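Local atomic coordinates of AlbC (Streptomyces noursei, PDB entry 3OQV), a protein that makes cyclodipeptides, joining leucine and phenylalanine delivered by their tRNAs without using ATP, as a step toward the antibacterial peptide albonoursin. Residues 50-55 with 62-67; 120-125 with 190-195. All coordinates share one frame; numbering follows the deposited sequence.

Contact 1: 50-55 with 62-67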
loop_
_atom_site.group_PDB
_atom_site.type_symbol
_atom_site.label_atom_id
_atom_site.label_comp_id
_atom_site.label_asym_id
_atom_site.label_seq_id
_atom_site.Cartn_x
_atom_site.Cartn_y
_atom_site.Cartn_z
ATOM N N MET A 50 -16.474 -5.745 1.799
ATOM C CA MET A 50 -16.791 -6.212 0.450
ATOM C C MET A 50 -15.536 -6.683 -0.286
ATOM O O MET A 50 -15.565 -7.682 -1.004
ATOM C CB MET A 50 -17.500 -5.121 -0.354
ATOM C CG MET A 50 -18.992 -4.993 -0.050
ATOM S SD MET A 50 -19.993 -4.924 -1.553
ATOM C CE MET A 50 -19.130 -3.642 -2.478
ATOM N N LEU A 51 -14.441 -5.952 -0.111
ATOM C CA LEU A 51 -13.186 -6.297 -0.761
ATOM C C LEU A 51 -12.597 -7.601 -0.215
ATOM O O LEU A 51 -12.135 -8.455 -0.979
ATOM C CB LEU A 51 -12.181 -5.150 -0.628
ATOM C CG LEU A 51 -10.796 -5.404 -1.227
ATOM C CD1 LEU A 51 -10.894 -5.889 -2.681
ATOM C CD2 LEU A 51 -9.930 -4.149 -1.111
ATOM N N LEU A 52 -12.600 -7.743 1.107
ATOM C CA LEU A 52 -12.189 -8.987 1.746
ATOM C C LEU A 52 -12.992 -10.185 1.243
ATOM O O LEU A 52 -12.432 -11.255 0.982
ATOM C CB LEU A 52 -12.308 -8.880 3.268
ATOM C CG LEU A 52 -11.288 -7.977 3.960
ATOM C CD1 LEU A 52 -11.581 -7.859 5.458
ATOM C CD2 LEU A 52 -9.878 -8.509 3.717
ATOM N N GLN A 53 -14.304 -10.007 1.110
ATOM C CA GLN A 53 -15.170 -11.088 0.665
ATOM C C GLN A 53 -14.862 -11.425 -0.789
ATOM O O GLN A 53 -14.736 -12.591 -1.161
ATOM C CB GLN A 53 -16.637 -10.680 0.798
ATOM C CG GLN A 53 -17.134 -10.609 2.231
ATOM C CD GLN A 53 -18.553 -10.079 2.324
ATOM O OE1 GLN A 53 -18.867 -9.011 1.795
ATOM N NE2 GLN A 53 -19.420 -10.825 3.002
ATOM N N TRP A 54 -14.742 -10.387 -1.604
ATOM C CA TRP A 54 -14.392 -10.552 -3.001
ATOM C C TRP A 54 -13.105 -11.354 -3.153
ATOM O O TRP A 54 -13.041 -12.286 -3.954
ATOM C CB TRP A 54 -14.237 -9.184 -3.660
ATOM C CG TRP A 54 -13.888 -9.253 -5.113
ATOM C CD1 TRP A 54 -14.749 -9.425 -6.159
ATOM C CD2 TRP A 54 -12.586 -9.097 -5.687
ATOM N NE1 TRP A 54 -14.057 -9.403 -7.349
ATOM C CE2 TRP A 54 -12.725 -9.220 -7.084
ATOM C CE3 TRP A 54 -11.312 -8.879 -5.152
ATOM C CZ2 TRP A 54 -11.639 -9.127 -7.954
ATOM C CZ3 TRP A 54 -10.236 -8.796 -6.016
ATOM C CH2 TRP A 54 -10.410 -8.893 -7.401
ATOM N N ALA A 55 -12.085 -10.997 -2.376
ATOM C CA ALA A 55 -10.783 -11.649 -2.487
ATOM C C ALA A 55 -10.824 -13.056 -1.913
ATOM O O ALA A 55 -10.260 -13.989 -2.494
ATOM C CB ALA A 55 -9.707 -10.828 -1.797
ATOM N N THR A 62 -4.460 -14.433 0.761
ATOM C CA THR A 62 -4.565 -12.976 0.662
ATOM C C THR A 62 -3.751 -12.356 1.783
ATOM O O THR A 62 -3.878 -12.774 2.943
ATOM C CB THR A 62 -6.029 -12.494 0.797
ATOM O OG1 THR A 62 -6.778 -12.897 -0.348
ATOM C CG2 THR A 62 -6.084 -10.967 0.888
ATOM N N ASP A 63 -2.849 -11.440 1.437
ATOM C CA ASP A 63 -2.201 -10.626 2.460
ATOM C C ASP A 63 -2.842 -9.258 2.534
ATOM O O ASP A 63 -3.178 -8.669 1.511
ATOM C CB ASP A 63 -0.702 -10.499 2.194
ATOM C CG ASP A 63 0.071 -11.715 2.682
ATOM O OD1 ASP A 63 0.567 -11.689 3.827
ATOM O OD2 ASP A 63 0.137 -12.711 1.934
ATOM N N VAL A 64 -3.084 -8.794 3.753
ATOM C CA VAL A 64 -3.539 -7.430 3.980
ATOM C C VAL A 64 -2.430 -6.691 4.710
ATOM O O VAL A 64 -1.946 -7.144 5.761
ATOM C CB VAL A 64 -4.814 -7.375 4.837
ATOM C CG1 VAL A 64 -5.309 -5.946 4.937
ATOM C CG2 VAL A 64 -5.888 -8.264 4.260
ATOM N N VAL A 65 -1.931 -5.636 4.087
ATOM C CA VAL A 65 -0.821 -4.896 4.652
ATOM C C VAL A 65 -1.279 -3.468 4.849
ATOM O O VAL A 65 -1.701 -2.801 3.906
ATOM C CB VAL A 65 0.424 -4.953 3.754
ATOM C CG1 VAL A 65 1.582 -4.175 4.372
ATOM C CG2 VAL A 65 0.823 -6.422 3.509
ATOM N N TYR A 66 -1.242 -3.011 6.093
ATOM C CA TYR A 66 -1.524 -1.618 6.353
ATOM C C TYR A 66 -0.239 -0.815 6.567
ATOM O O TYR A 66 0.734 -1.306 7.142
ATOM C CB TYR A 66 -2.509 -1.467 7.514
ATOM C CG TYR A 66 -1.989 -1.912 8.856
ATOM C CD1 TYR A 66 -1.436 -0.987 9.740
ATOM C CD2 TYR A 66 -2.158 -3.221 9.292
ATOM C CE1 TYR A 66 -0.998 -1.361 10.993
ATOM C CE2 TYR A 66 -1.739 -3.607 10.578
ATOM C CZ TYR A 66 -1.161 -2.662 11.413
ATOM O OH TYR A 66 -0.723 -2.999 12.676
ATOM N N VAL A 67 -0.182 0.353 5.944
ATOM C CA VAL A 67 1.079 1.080 5.833
ATOM C C VAL A 67 1.229 2.031 7.017
ATOM O O VAL A 67 0.559 3.059 7.094
ATOM C CB VAL A 67 1.143 1.873 4.530
ATOM C CG1 VAL A 67 2.524 2.517 4.381
ATOM C CG2 VAL A 67 0.853 0.953 3.356
#

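Contact 2: 120-125 with 190-195. With PO4 (phosphate ion), chain D.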
loop_
_atom_site.group_PDB
_atom_site.type_symbol
_atom_site.label_atom_id
_atom_site.label_comp_id
_atom_site.label_asym_id
_atom_site.label_seq_id
_atom_site.Cartn_x
_atom_site.Cartn_y
_atom_site.Cartn_z
ATOM N N SER A 120 5.602 -2.223 8.705
ATOM C CA SER A 120 6.778 -2.257 9.559
ATOM C C SER A 120 7.140 -3.674 10.009
ATOM O O SER A 120 8.310 -4.028 10.008
ATOM C CB SER A 120 6.644 -1.289 10.753
ATOM O OG SER A 120 5.713 -1.776 11.689
ATOM N N GLU A 121 6.143 -4.524 10.256
ATOM C CA GLU A 121 6.413 -5.915 10.590
ATOM C C GLU A 121 6.968 -6.662 9.374
ATOM O O GLU A 121 7.883 -7.469 9.483
ATOM C CB GLU A 121 5.130 -6.610 11.049
ATOM C CG GLU A 121 5.351 -8.008 11.583
ATOM C CD GLU A 121 4.045 -8.700 11.926
ATOM O OE1 GLU A 121 3.039 -7.982 12.132
ATOM O OE2 GLU A 121 4.023 -9.955 11.948
ATOM N N LEU A 122 6.361 -6.414 8.224
ATOM C CA LEU A 122 6.738 -7.072 6.987
ATOM C C LEU A 122 8.189 -6.723 6.635
ATOM O O LEU A 122 8.948 -7.557 6.098
ATOM C CB LEU A 122 5.790 -6.590 5.894
ATOM C CG LEU A 122 5.924 -7.240 4.526
ATOM C CD1 LEU A 122 5.782 -8.744 4.631
ATOM C CD2 LEU A 122 4.843 -6.676 3.609
ATOM N N GLN A 123 8.608 -5.523 7.037
ATOM C CA GLN A 123 9.927 -5.025 6.674
ATOM C C GLN A 123 11.021 -5.797 7.399
ATOM O O GLN A 123 12.189 -5.741 7.016
ATOM C CB GLN A 123 10.051 -3.544 7.019
ATOM C CG GLN A 123 9.345 -2.610 6.054
ATOM C CD GLN A 123 9.772 -1.189 6.271
ATOM O OE1 GLN A 123 9.762 -0.707 7.405
ATOM N NE2 GLN A 123 10.251 -0.537 5.210
ATOM N N GLU A 124 10.641 -6.504 8.454
ATOM C CA GLU A 124 11.587 -7.326 9.213
ATOM C C GLU A 124 11.941 -8.632 8.502
ATOM O O GLU A 124 12.960 -9.249 8.807
ATOM C CB GLU A 124 11.038 -7.618 10.611
ATOM C CG GLU A 124 11.084 -6.403 11.524
ATOM C CD GLU A 124 12.512 -5.920 11.769
ATOM O OE1 GLU A 124 13.255 -6.610 12.503
ATOM O OE2 GLU A 124 12.895 -4.860 11.222
ATOM N N THR A 125 11.090 -9.067 7.578
ATOM C CA THR A 125 11.211 -10.413 7.030
ATOM C C THR A 125 12.332 -10.448 6.002
ATOM O O THR A 125 12.555 -9.475 5.285
ATOM C CB THR A 125 9.902 -10.893 6.385
ATOM O OG1 THR A 125 9.572 -10.046 5.280
ATOM C CG2 THR A 125 8.763 -10.852 7.400
ATOM N N PRO A 190 5.362 -11.406 -5.639
ATOM C CA PRO A 190 5.691 -12.827 -5.619
ATOM C C PRO A 190 6.852 -13.119 -4.686
ATOM O O PRO A 190 6.786 -14.070 -3.905
ATOM C CB PRO A 190 6.069 -13.140 -7.077
ATOM C CG PRO A 190 5.307 -12.120 -7.886
ATOM C CD PRO A 190 5.243 -10.872 -7.009
ATOM N N GLY A 191 7.895 -12.296 -4.744
ATOM C CA GLY A 191 9.073 -12.521 -3.916
ATOM C C GLY A 191 8.862 -12.142 -2.459
ATOM O O GLY A 191 9.376 -12.799 -1.556
ATOM N N VAL A 192 8.116 -11.070 -2.226
ATOM C CA VAL A 192 7.807 -10.640 -0.859
ATOM C C VAL A 192 6.974 -11.675 -0.081
ATOM O O VAL A 192 7.188 -11.883 1.129
ATOM C CB VAL A 192 7.095 -9.266 -0.857
ATOM C CG1 VAL A 192 6.596 -8.915 0.543
ATOM C CG2 VAL A 192 8.066 -8.162 -1.340
ATOM N N PHE A 193 5.989 -12.271 -0.749
ATOM C CA PHE A 193 5.024 -13.138 -0.074
ATOM C C PHE A 193 5.257 -14.608 -0.418
ATOM O O PHE A 193 4.446 -15.464 -0.059
ATOM C CB PHE A 193 3.579 -12.731 -0.414
ATOM C CG PHE A 193 3.229 -11.350 0.038
ATOM C CD1 PHE A 193 3.013 -11.085 1.389
ATOM C CD2 PHE A 193 3.239 -10.290 -0.860
ATOM C CE1 PHE A 193 2.742 -9.795 1.833
ATOM C CE2 PHE A 193 2.969 -8.992 -0.429
ATOM C CZ PHE A 193 2.725 -8.743 0.919
ATOM N N SER A 194 6.304 -14.873 -1.196
ATOM C CA SER A 194 6.665 -16.237 -1.621
ATOM C C SER A 194 5.516 -16.990 -2.297
ATOM O O SER A 194 5.155 -18.107 -1.892
ATOM C CB SER A 194 7.199 -17.072 -0.438
ATOM O OG SER A 194 7.918 -16.288 0.497
ATOM N N VAL A 195 4.990 -16.414 -3.370
ATOM C CA VAL A 195 3.927 -17.043 -4.129
ATOM C C VAL A 195 4.256 -16.884 -5.596
ATOM O O VAL A 195 5.029 -15.992 -5.966
ATOM C CB VAL A 195 2.567 -16.369 -3.851
ATOM C CG1 VAL A 195 2.051 -16.758 -2.470
ATOM C CG2 VAL A 195 2.687 -14.851 -3.997
HETATM P P PO4 D . 12.962 1.994 6.039
HETATM O O1 PO4 D . 11.572 1.973 5.433
HETATM O O2 PO4 D . 13.825 2.913 5.203
HETATM O O3 PO4 D . 12.906 2.479 7.468
HETATM O O4 PO4 D . 13.536 0.598 6.034
#

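Contact 1: 50-55 with 62-67
With chi1 at -71° the CG of L52 sits next to its own backbone N and turns away from the carbonyl, and with chi2 at 175° one branch, CD2, reaches across to the strand although the CB itself does not aim at it. V64 answers with CG2, the methyl that lies beside its own backbone N because CG1 takes the position anti to that N (chi1 -175°). The two methyls meet at 4.0 Å between L52 CD2 and V64 CG2; the side chains cross at about a right angle, and only these branches of the pair touch. One turn further along the helix, A55 points its CB toward the strand and meets the hydroxyl of T62, with 3.9 Å from A55 CB to T62 OG1; this is packing of a methyl on an oxygen. Helix 45-58 and strand 59-67 are the second and third elements of a beta-alpha-beta unit that starts with strand 29-37, part of the parallel, Rossmann-like sheet that relates cyclodipeptide synthases to the aminoacyl-tRNA synthetases of the first class. The neighbouring strands complete the packing: L52 also lies on I34 of strand 29-37 and on F114 of strand 114-118, while V64 touches I36 and V116. T62 and V64 face the helix, whereas D63 and V65 face the other side of the sheet, where D63 forms salt bridges with R115 and R117. At the far end of the strand segment, V67 lines the pocket that holds a dithiane diol.

Contact 2: 120-125 with 190-195
The ring of F193 has V192 CG1, from the preceding residue, on one face, 3.7 Å above the plane and over its centre. L122 comes to the same ring obliquely from the other segment, with 4.0 Å between L122 CD2 and F193 CZ and little more to CE1. Its second methyl finds the valine, at 4.2 Å from L122 CD1 to V192 CG1, so the forked end of one leucine meets both residues. CG of L122 stands opposite the backbone N (chi1 -175°), which sends the fork toward helix 169-193; it crosses both V192 and F193 at about a right angle. Beyond the two segments, the F193 ring meets that of H31 with the planes about 30° apart.

After L122 the chain makes a type I turn to T125, and the carbonyl of L122 accepts two bonds there: from T125 OG1 at 2.7 Å, in the carbonyl plane, and from T125 N at 3.0 Å. The same hydroxyl caps the N of Y128, as an N-cap residue does at the start of helix 126-141. The extended chain of Q123 carries its amide to a phosphate ion, probably from the crystallisation liquor, with an almost straight bond (171°) of 2.8 Å from Q123 NE2 to PO4 O1. NE2 is also hydrogen-bonded to the OH of Y128. A leucine here would probably leave this phosphate oxygen and the Y128 hydroxyl without their amide partner. H70 also binds the ion. The arrangement is apolar packing of the C-terminal end of helix 169-193 on short helix 119-122, on one face of the parallel Rossmann-like sheet, with the L122 side chain about 8 Å from the bound dithiane diol.

Both contacts are buried, and neither has a hydrogen bond between its segments; contact 2 meets through carbon alone, contact 1 also through a threonine hydroxyl. Contact 1 packs helix 45-58 on one side of strand 59-67, within a single beta-alpha-beta unit; contact 2 joins elements 65 residues apart and packs against the other face of that strand. There V65 CG2 lies 4.0 Å from both L122 CD2 and F193 CZ, and D63 CG comes within 3.3 Å of F193 CD1. Contact 2 thus sets an aromatic ring beside a charged residue of the strand, while Q123, at its partly exposed margin, holds a phosphate ion probably from the crystallisation liquor.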